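Local coordinates for Alpha/beta hydrolase fold protein (Sphaerobacter thermophilus, PDB 3R0V) that is probably a hydrolase of the alpha/beta hydrolase fold and holds D-malate in its pocket in the crystal, at residues Val29-Ala37 with Met178-Asp188; Val71-Ile82 with Leu100-Ile111. One frame throughout, in Å; residues are numbered along the deposited sequence.

Contact 1. Residues Val29-Ala37 with Met178-Asp188. With MLT (D-malate), chain F.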
loop_
_atom_site.group_PDB
_atom_site.type_symbol
_atom_site.label_atom_id
_atom_site.label_comp_id
_atom_site.label_asym_id
_atom_site.label_seq_id
_atom_site.Cartn_x
_atom_site.Cartn_y
_atom_site.Cartn_z
ATOM N N VAL A 29 4.181 -3.915 -2.689
ATOM C CA VAL A 29 3.107 -3.086 -3.225
ATOM C C VAL A 29 3.009 -1.801 -2.408
ATOM O O VAL A 29 2.715 -1.835 -1.210
ATOM C CB VAL A 29 1.738 -3.812 -3.166
ATOM C CG1 VAL A 29 0.656 -2.935 -3.789
ATOM C CG2 VAL A 29 1.799 -5.170 -3.872
ATOM N N GLY A 30 3.241 -0.664 -3.052
ATOM C CA GLY A 30 3.255 0.600 -2.339
ATOM C C GLY A 30 1.879 1.208 -2.151
ATOM O O GLY A 30 0.924 0.840 -2.824
ATOM N N GLY A 31 1.793 2.151 -1.219
ATOM C CA GLY A 31 0.538 2.817 -0.907
ATOM C C GLY A 31 0.359 4.160 -1.590
ATOM O O GLY A 31 0.958 4.439 -2.626
ATOM N N ALA A 32 -0.480 5.003 -0.996
ATOM C CA ALA A 32 -0.779 6.299 -1.589
ATOM C C ALA A 32 0.509 7.098 -1.751
ATOM O O ALA A 32 1.365 7.109 -0.869
ATOM C CB ALA A 32 -1.798 7.051 -0.734
ATOM N N LEU A 33 0.633 7.749 -2.906
ATOM C CA LEU A 33 1.752 8.641 -3.208
ATOM C C LEU A 33 3.097 7.950 -3.312
ATOM O O LEU A 33 4.131 8.611 -3.362
ATOM C CB LEU A 33 1.831 9.797 -2.204
ATOM C CG LEU A 33 0.517 10.569 -2.090
ATOM C CD1 LEU A 33 0.582 11.526 -0.911
ATOM C CD2 LEU A 33 0.211 11.331 -3.379
ATOM N N SER A 34 3.085 6.623 -3.349
ATOM C CA SER A 34 4.320 5.867 -3.469
ATOM C C SER A 34 4.694 5.646 -4.924
ATOM O O SER A 34 3.836 5.621 -5.807
ATOM C CB SER A 34 4.146 4.497 -2.823
ATOM O OG SER A 34 3.330 3.685 -3.652
ATOM N N THR A 35 5.986 5.456 -5.163
ATOM C CA THR A 35 6.454 4.877 -6.420
ATOM C C THR A 35 7.358 3.726 -6.029
ATOM O O THR A 35 7.484 3.408 -4.845
ATOM C CB THR A 35 7.246 5.874 -7.261
ATOM O OG1 THR A 35 8.471 6.198 -6.591
ATOM C CG2 THR A 35 6.427 7.143 -7.513
ATOM N N ARG A 36 8.003 3.100 -7.007
ATOM C CA ARG A 36 8.828 1.937 -6.706
ATOM C C ARG A 36 10.031 2.304 -5.838
ATOM O O ARG A 36 10.525 1.472 -5.078
ATOM C CB ARG A 36 9.243 1.205 -7.992
ATOM C CG ARG A 36 10.357 1.834 -8.811
ATOM C CD ARG A 36 10.452 1.105 -10.147
ATOM N NE ARG A 36 11.735 1.282 -10.819
ATOM C CZ ARG A 36 11.931 2.147 -11.807
ATOM N NH1 ARG A 36 13.125 2.265 -12.368
ATOM N NH2 ARG A 36 10.923 2.895 -12.234
ATOM N N ALA A 37 10.481 3.553 -5.921
ATOM C CA ALA A 37 11.607 4.009 -5.104
ATOM C C ALA A 37 11.367 3.787 -3.614
ATOM O O ALA A 37 12.301 3.527 -2.851
ATOM C CB ALA A 37 11.897 5.485 -5.370
HETATM N N MSE A 178 5.824 13.308 -3.955
HETATM C CA MSE A 178 4.424 13.081 -3.638
HETATM C C MSE A 178 3.531 13.988 -4.473
HETATM O O MSE A 178 2.518 13.548 -5.034
HETATM C CB MSE A 178 4.175 13.326 -2.150
HETATM C CG MSE A 178 4.839 12.313 -1.249
HETATM SE SE MSE A 178 4.546 12.772 0.632
HETATM C CE MSE A 178 4.777 10.993 1.374
ATOM N N GLU A 179 3.906 15.257 -4.570
ATOM C CA GLU A 179 3.155 16.172 -5.417
ATOM C C GLU A 179 3.087 15.658 -6.850
ATOM O O GLU A 179 2.042 15.750 -7.504
ATOM C CB GLU A 179 3.782 17.570 -5.408
ATOM C CG GLU A 179 3.610 18.324 -4.109
ATOM C CD GLU A 179 4.343 19.657 -4.103
ATOM O OE1 GLU A 179 5.461 19.728 -4.653
ATOM O OE2 GLU A 179 3.808 20.630 -3.536
ATOM N N ALA A 180 4.201 15.122 -7.340
ATOM C CA ALA A 180 4.252 14.649 -8.722
ATOM C C ALA A 180 3.218 13.566 -9.025
ATOM O O ALA A 180 2.736 13.458 -10.156
ATOM C CB ALA A 180 5.656 14.159 -9.072
ATOM N N VAL A 181 2.873 12.762 -8.024
ATOM C CA VAL A 181 1.901 11.691 -8.236
ATOM C C VAL A 181 0.577 11.945 -7.513
ATOM O O VAL A 181 -0.226 11.029 -7.353
ATOM C CB VAL A 181 2.464 10.294 -7.860
ATOM C CG1 VAL A 181 3.625 9.928 -8.786
ATOM C CG2 VAL A 181 2.901 10.252 -6.418
ATOM N N ALA A 182 0.322 13.195 -7.129
ATOM C CA ALA A 182 -0.923 13.520 -6.434
ATOM C C ALA A 182 -2.178 13.199 -7.247
ATOM O O ALA A 182 -3.247 12.946 -6.679
ATOM C CB ALA A 182 -0.917 14.979 -5.995
ATOM N N HIS A 183 -2.069 13.207 -8.575
ATOM C CA HIS A 183 -3.229 12.882 -9.408
ATOM C C HIS A 183 -3.727 11.440 -9.169
ATOM O O HIS A 183 -4.834 11.098 -9.587
ATOM C CB HIS A 183 -2.896 13.064 -10.893
ATOM C CG HIS A 183 -1.745 12.232 -11.342
ATOM N ND1 HIS A 183 -0.440 12.563 -11.051
ATOM C CD2 HIS A 183 -1.696 11.077 -12.048
ATOM C CE1 HIS A 183 0.366 11.642 -11.554
ATOM N NE2 HIS A 183 -0.373 10.727 -12.159
ATOM N N THR A 184 -2.911 10.591 -8.527
ATOM C CA THR A 184 -3.345 9.217 -8.222
ATOM C C THR A 184 -4.059 9.066 -6.874
ATOM O O THR A 184 -4.507 7.977 -6.526
ATOM C CB THR A 184 -2.180 8.192 -8.295
ATOM O OG1 THR A 184 -1.212 8.454 -7.274
ATOM C CG2 THR A 184 -1.503 8.229 -9.667
ATOM N N LEU A 185 -4.169 10.146 -6.108
ATOM C CA LEU A 185 -4.868 10.050 -4.833
ATOM C C LEU A 185 -6.306 9.520 -4.964
ATOM O O LEU A 185 -6.751 8.747 -4.113
ATOM C CB LEU A 185 -4.833 11.383 -4.076
ATOM C CG LEU A 185 -3.484 11.735 -3.440
ATOM C CD1 LEU A 185 -3.411 13.219 -3.062
ATOM C CD2 LEU A 185 -3.168 10.843 -2.241
ATOM N N PRO A 186 -7.039 9.922 -6.023
ATOM C CA PRO A 186 -8.373 9.332 -6.187
ATOM C C PRO A 186 -8.324 7.823 -6.425
ATOM O O PRO A 186 -9.295 7.137 -6.131
ATOM C CB PRO A 186 -8.937 10.061 -7.410
ATOM C CG PRO A 186 -8.212 11.381 -7.419
ATOM C CD PRO A 186 -6.804 11.004 -6.992
ATOM N N TYR A 187 -7.223 7.314 -6.964
ATOM C CA TYR A 187 -7.093 5.874 -7.185
ATOM C C TYR A 187 -7.048 5.147 -5.848
ATOM O O TYR A 187 -7.720 4.130 -5.659
ATOM C CB TYR A 187 -5.817 5.554 -7.953
ATOM C CG TYR A 187 -5.725 6.124 -9.347
ATOM C CD1 TYR A 187 -6.773 6.828 -9.915
ATOM C CD2 TYR A 187 -4.586 5.902 -10.115
ATOM C CE1 TYR A 187 -6.677 7.328 -11.211
ATOM C CE2 TYR A 187 -4.482 6.383 -11.397
ATOM C CZ TYR A 187 -5.529 7.099 -11.942
ATOM O OH TYR A 187 -5.424 7.580 -13.233
ATOM N N ASP A 188 -6.256 5.667 -4.915
ATOM C CA ASP A 188 -6.188 5.049 -3.599
ATOM C C ASP A 188 -7.506 5.180 -2.846
ATOM O O ASP A 188 -7.894 4.274 -2.105
ATOM C CB ASP A 188 -4.988 5.579 -2.827
ATOM C CG ASP A 188 -3.692 4.969 -3.341
ATOM O OD1 ASP A 188 -2.908 5.653 -4.017
ATOM O OD2 ASP A 188 -3.496 3.754 -3.109
HETATM C C1 MLT F . -1.969 5.266 2.680
HETATM O O1 MLT F . -1.466 4.582 1.730
HETATM O O2 MLT F . -3.036 4.958 3.209
HETATM C C2 MLT F . -1.196 6.465 3.159
HETATM O O3 MLT F . 0.113 6.442 2.625
HETATM C C3 MLT F . -1.158 6.509 4.680
HETATM C C4 MLT F . -0.086 7.470 5.148
HETATM O O4 MLT F . 0.745 7.959 4.352
HETATM O O5 MLT F . -0.017 7.792 6.352
HETATM O O HOH W 1 -1.681 8.071 -4.559
#

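Contact 2. Residues Val71-Ile82 with Leu100-Ile111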
loop_
_atom_site.group_PDB
_atom_site.type_symbol
_atom_site.label_atom_id
_atom_site.label_comp_id
_atom_site.label_asym_id
_atom_site.label_seq_id
_atom_site.Cartn_x
_atom_site.Cartn_y
_atom_site.Cartn_z
ATOM N N VAL A 71 -10.399 -0.156 -9.949
ATOM C CA VAL A 71 -9.593 -0.946 -9.028
ATOM C C VAL A 71 -9.151 -2.250 -9.704
ATOM O O VAL A 71 -8.016 -2.692 -9.518
ATOM C CB VAL A 71 -10.331 -1.221 -7.693
ATOM C CG1 VAL A 71 -9.481 -2.074 -6.759
ATOM C CG2 VAL A 71 -10.713 0.093 -7.013
ATOM N N GLU A 72 -10.028 -2.848 -10.512
ATOM C CA GLU A 72 -9.684 -4.084 -11.213
ATOM C C GLU A 72 -8.432 -3.927 -12.078
ATOM O O GLU A 72 -7.663 -4.880 -12.239
ATOM C CB GLU A 72 -10.867 -4.570 -12.052
ATOM C CG GLU A 72 -10.720 -6.004 -12.554
ATOM C CD GLU A 72 -10.994 -7.029 -11.463
ATOM O OE1 GLU A 72 -11.678 -6.695 -10.465
ATOM O OE2 GLU A 72 -10.527 -8.179 -11.609
ATOM N N ARG A 73 -8.217 -2.736 -12.633
ATOM C CA ARG A 73 -7.015 -2.524 -13.435
ATOM C C ARG A 73 -5.760 -2.647 -12.571
ATOM O O ARG A 73 -4.758 -3.181 -13.041
ATOM C CB ARG A 73 -7.017 -1.171 -14.159
ATOM C CG ARG A 73 -8.203 -0.936 -15.084
ATOM C CD ARG A 73 -8.176 -1.861 -16.313
ATOM N NE ARG A 73 -8.849 -3.127 -16.049
ATOM C CZ ARG A 73 -10.169 -3.270 -15.991
ATOM N NH1 ARG A 73 -10.693 -4.468 -15.757
ATOM N NH2 ARG A 73 -10.970 -2.221 -16.166
ATOM N N GLU A 74 -5.796 -2.147 -11.335
ATOM C CA GLU A 74 -4.618 -2.274 -10.472
ATOM C C GLU A 74 -4.399 -3.701 -9.958
ATOM O O GLU A 74 -3.257 -4.110 -9.727
ATOM C CB GLU A 74 -4.652 -1.271 -9.316
ATOM C CG GLU A 74 -4.646 0.171 -9.814
ATOM C CD GLU A 74 -3.993 1.123 -8.827
ATOM O OE1 GLU A 74 -4.705 1.727 -7.999
ATOM O OE2 GLU A 74 -2.756 1.255 -8.862
ATOM N N ILE A 75 -5.476 -4.458 -9.792
ATOM C CA ILE A 75 -5.336 -5.884 -9.498
ATOM C C ILE A 75 -4.663 -6.568 -10.695
ATOM O O ILE A 75 -3.754 -7.385 -10.517
ATOM C CB ILE A 75 -6.696 -6.514 -9.178
ATOM C CG1 ILE A 75 -7.244 -5.910 -7.882
ATOM C CG2 ILE A 75 -6.584 -8.041 -9.056
ATOM C CD1 ILE A 75 -8.679 -6.348 -7.563
ATOM N N GLU A 76 -5.071 -6.211 -11.913
ATOM C CA GLU A 76 -4.450 -6.760 -13.111
ATOM C C GLU A 76 -2.983 -6.335 -13.220
ATOM O O GLU A 76 -2.136 -7.117 -13.676
ATOM C CB GLU A 76 -5.248 -6.347 -14.348
ATOM C CG GLU A 76 -6.627 -7.003 -14.395
ATOM C CD GLU A 76 -7.602 -6.325 -15.356
ATOM O OE1 GLU A 76 -7.210 -5.397 -16.095
ATOM O OE2 GLU A 76 -8.778 -6.739 -15.369
ATOM N N ASP A 77 -2.669 -5.111 -12.797
ATOM C CA ASP A 77 -1.270 -4.679 -12.790
ATOM C C ASP A 77 -0.449 -5.585 -11.869
ATOM O O ASP A 77 0.636 -6.048 -12.231
ATOM C CB ASP A 77 -1.111 -3.220 -12.332
ATOM C CG ASP A 77 -1.784 -2.213 -13.262
ATOM O OD1 ASP A 77 -1.992 -2.508 -14.453
ATOM O OD2 ASP A 77 -2.089 -1.100 -12.785
ATOM N N LEU A 78 -0.959 -5.810 -10.666
ATOM C CA LEU A 78 -0.269 -6.667 -9.714
ATOM C C LEU A 78 -0.156 -8.089 -10.270
ATOM O O LEU A 78 0.888 -8.734 -10.131
ATOM C CB LEU A 78 -0.985 -6.634 -8.367
ATOM C CG LEU A 78 -0.404 -7.537 -7.276
ATOM C CD1 LEU A 78 1.092 -7.280 -7.083
ATOM C CD2 LEU A 78 -1.170 -7.326 -5.961
ATOM N N ALA A 79 -1.198 -8.578 -10.937
ATOM C CA ALA A 79 -1.115 -9.897 -11.574
ATOM C C ALA A 79 0.030 -9.973 -12.597
ATOM O O ALA A 79 0.760 -10.970 -12.657
ATOM C CB ALA A 79 -2.443 -10.253 -12.222
ATOM N N ALA A 80 0.207 -8.912 -13.383
ATOM C CA ALA A 80 1.286 -8.873 -14.365
ATOM C C ALA A 80 2.646 -8.879 -13.690
ATOM O O ALA A 80 3.589 -9.507 -14.173
ATOM C CB ALA A 80 1.136 -7.641 -15.267
ATOM N N ILE A 81 2.758 -8.179 -12.572
ATOM C CA ILE A 81 4.012 -8.137 -11.828
ATOM C C ILE A 81 4.321 -9.486 -11.154
ATOM O O ILE A 81 5.476 -9.920 -11.120
ATOM C CB ILE A 81 3.992 -6.972 -10.799
ATOM C CG1 ILE A 81 3.964 -5.632 -11.558
ATOM C CG2 ILE A 81 5.178 -7.061 -9.845
ATOM C CD1 ILE A 81 5.170 -5.389 -12.431
ATOM N N ILE A 82 3.302 -10.139 -10.599
ATOM C CA ILE A 82 3.499 -11.477 -10.052
ATOM C C ILE A 82 3.951 -12.430 -11.175
ATOM O O ILE A 82 4.789 -13.298 -10.943
ATOM C CB ILE A 82 2.248 -11.982 -9.304
ATOM C CG1 ILE A 82 2.028 -11.142 -8.045
ATOM C CG2 ILE A 82 2.408 -13.468 -8.896
ATOM C CD1 ILE A 82 0.684 -11.355 -7.418
ATOM N N LEU A 100 -5.008 -2.961 -1.504
ATOM C CA LEU A 100 -4.962 -3.500 -2.852
ATOM C C LEU A 100 -4.529 -4.968 -2.832
ATOM O O LEU A 100 -5.100 -5.802 -3.544
ATOM C CB LEU A 100 -4.011 -2.663 -3.714
ATOM C CG LEU A 100 -3.764 -3.103 -5.155
ATOM C CD1 LEU A 100 -5.059 -3.149 -5.936
ATOM C CD2 LEU A 100 -2.763 -2.152 -5.804
ATOM N N SER A 101 -3.524 -5.273 -2.020
ATOM C CA SER A 101 -3.016 -6.639 -1.912
ATOM C C SER A 101 -4.061 -7.594 -1.349
ATOM O O SER A 101 -4.183 -8.736 -1.827
ATOM C CB SER A 101 -1.740 -6.685 -1.077
ATOM O OG SER A 101 -0.722 -5.902 -1.673
ATOM N N LEU A 102 -4.809 -7.141 -0.342
ATOM C CA LEU A 102 -5.885 -7.950 0.230
ATOM C C LEU A 102 -6.993 -8.188 -0.795
ATOM O O LEU A 102 -7.485 -9.306 -0.929
ATOM C CB LEU A 102 -6.440 -7.302 1.512
ATOM C CG LEU A 102 -5.495 -7.326 2.714
ATOM C CD1 LEU A 102 -5.802 -6.201 3.687
ATOM C CD2 LEU A 102 -5.590 -8.680 3.422
ATOM N N LEU A 103 -7.385 -7.144 -1.520
ATOM C CA LEU A 103 -8.359 -7.311 -2.595
ATOM C C LEU A 103 -7.857 -8.307 -3.637
ATOM O O LEU A 103 -8.619 -9.148 -4.117
ATOM C CB LEU A 103 -8.669 -5.967 -3.249
ATOM C CG LEU A 103 -9.392 -4.949 -2.364
ATOM C CD1 LEU A 103 -9.424 -3.626 -3.103
ATOM C CD2 LEU A 103 -10.794 -5.438 -2.075
ATOM N N ALA A 104 -6.578 -8.217 -3.986
ATOM C CA ALA A 104 -6.007 -9.111 -4.996
ATOM C C ALA A 104 -6.031 -10.557 -4.500
ATOM O O ALA A 104 -6.354 -11.483 -5.254
ATOM C CB ALA A 104 -4.583 -8.683 -5.343
ATOM N N ALA A 105 -5.691 -10.752 -3.234
ATOM C CA ALA A 105 -5.711 -12.084 -2.637
ATOM C C ALA A 105 -7.128 -12.650 -2.635
ATOM O O ALA A 105 -7.344 -13.809 -2.985
ATOM C CB ALA A 105 -5.144 -12.037 -1.226
ATOM N N ALA A 106 -8.099 -11.821 -2.263
ATOM C CA ALA A 106 -9.492 -12.252 -2.222
ATOM C C ALA A 106 -10.013 -12.558 -3.622
ATOM O O ALA A 106 -10.932 -13.366 -3.781
ATOM C CB ALA A 106 -10.354 -11.176 -1.559
ATOM N N SER A 107 -9.425 -11.919 -4.628
ATOM C CA SER A 107 -9.839 -12.111 -6.014
ATOM C C SER A 107 -9.210 -13.340 -6.641
ATOM O O SER A 107 -9.532 -13.682 -7.777
ATOM C CB SER A 107 -9.486 -10.884 -6.855
ATOM O OG SER A 107 -10.174 -9.734 -6.392
ATOM N N GLY A 108 -8.303 -13.989 -5.920
ATOM C CA GLY A 108 -7.711 -15.222 -6.408
ATOM C C GLY A 108 -6.360 -15.128 -7.101
ATOM O O GLY A 108 -5.947 -16.085 -7.754
ATOM N N LEU A 109 -5.660 -14.002 -6.986
ATOM C CA LEU A 109 -4.309 -13.954 -7.554
ATOM C C LEU A 109 -3.393 -14.950 -6.846
ATOM O O LEU A 109 -3.611 -15.274 -5.671
ATOM C CB LEU A 109 -3.700 -12.557 -7.465
ATOM C CG LEU A 109 -4.291 -11.454 -8.351
ATOM C CD1 LEU A 109 -3.314 -10.298 -8.465
ATOM C CD2 LEU A 109 -4.658 -11.963 -9.725
ATOM N N PRO A 110 -2.349 -15.422 -7.554
ATOM C CA PRO A 110 -1.434 -16.416 -6.975
ATOM C C PRO A 110 -0.434 -15.806 -5.999
ATOM O O PRO A 110 0.777 -15.738 -6.244
ATOM C CB PRO A 110 -0.746 -17.014 -8.208
ATOM C CG PRO A 110 -0.801 -15.936 -9.233
ATOM C CD PRO A 110 -2.104 -15.204 -8.990
ATOM N N ILE A 111 -0.982 -15.336 -4.882
ATOM C CA ILE A 111 -0.215 -14.830 -3.750
ATOM C C ILE A 111 -0.112 -15.969 -2.737
ATOM O O ILE A 111 -1.137 -16.473 -2.251
ATOM C CB ILE A 111 -0.930 -13.607 -3.123
ATOM C CG1 ILE A 111 -1.053 -12.491 -4.170
ATOM C CG2 ILE A 111 -0.178 -13.102 -1.904
ATOM C CD1 ILE A 111 -1.871 -11.282 -3.731
HETATM O O HOH W 2 -11.939 -8.193 -8.111
#

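Contact 1. Residues Val29-Ala37 with Met178-Asp188
Leu33 carries the largest share of this contact, with its branched end pressed against Leu185. The two side chains meet at a slant, CD2 of Leu33 lying 3.6 Å from CD2 of Leu185. With CG anti to its carbonyl carbon (chi1 -54°), Leu33 also brings CD2 within 3.6 Å of the backbone O of Met178, a selenomethionine whose extended chain runs past Leu33 CB. Val181 comes in from another side: its CG2 sits 3.7 Å from Leu33 O, while CG1 faces the methyl of Thr35. Asp188 lays its carboxylate beside Ala32, OD1 being 3.3 Å from Ala32 CA; its two oxygens also bind Arg60 and Arg57, and OD2 pairs with Ser96 OG. No direct hydrogen bond joins the segments, but one water links them: it accepts from Leu33 N and donates to Thr184 OG1 and Asp188 OD1. Thr184 OG1 is itself fixed by donating to Val181 O in the carbonyl plane. Gly31-Ser34 forms a type II beta turn, closed by Ser34 N and OG on Gly31 O. From this turn, in the loop after strand 25-29, Ala32 N donates to malate O1 (2.9 Å, 166°), a placement consistent with the oxyanion hole of alpha/beta hydrolases.

Contact 2. Residues Val71-Ile82 with Leu100-Ile111
Ile75 and Leu109 meet at the middle of this contact, Ile75 CG2 lying 4.0 Å from Leu109 CD1. That same CD1 reaches the backbone, 3.6 Å from Ile75 O, and Leu109 CD2 rests on Ala79 CB. Ile75 has CG1 anti to its carbonyl carbon (chi1 -65°), which turns CG1 to Leu100 CD1; the extended chain beyond it carries CD1 to 3.9 Å from Ser107 OG. Cutting Ile75 back to an alanine is likely to open a gap between Leu100 and Leu109 and take a packing partner from each. On one flank Leu78 sets CD2 against Ala104 CB at 3.7 Å; further along, Ile82 spreads CG2 over Pro110 and CD1 onto Ile111 CG1. Helices 71-82 and 100-106 belong to the alpha/beta hydrolase fold and cross at -80°, their axes 9.8 Å apart at closest approach; strand 89-94 runs between them in the chain. Gly108, at positive phi, forms a Schellman motif after helix 96-106 and so leads Leu109 back onto helix 71-84. Ser107 OG donates to Leu103 O from above the carbonyl plane, and a water links Ser107 OG to Glu72 OE1. Glu74 gives its CB to Leu100, whereas its carboxylate is held by Tyr69 and Arg57. Behind Leu78 stand Val27 and Val29 of strand 25-29.

Contact 2 is nested along the chain inside the loop closed by contact 1, and their centres lie about 17 Å apart. Val29 joins them: its CG2 packs 3.4 Å from Ser101 OG and 3.9 Å from Leu78 CD1, while CG1 lies 4.0 Å from Leu100 CD2. A second meeting places Tyr187 CB 4.0 Å from Glu74 OE1. Arg57 bridges the two polar networks, pairing with Asp188 in contact 1 and Glu74 in contact 2. Contact 1 borders the malate directly, whereas Leu100 of contact 2 is about 9 Å from it, side chain to ligand. Helix 96-106 supplies Ser96, whose N also binds malate and which follows Ser95, probably the nucleophile of a GxSxG elbow.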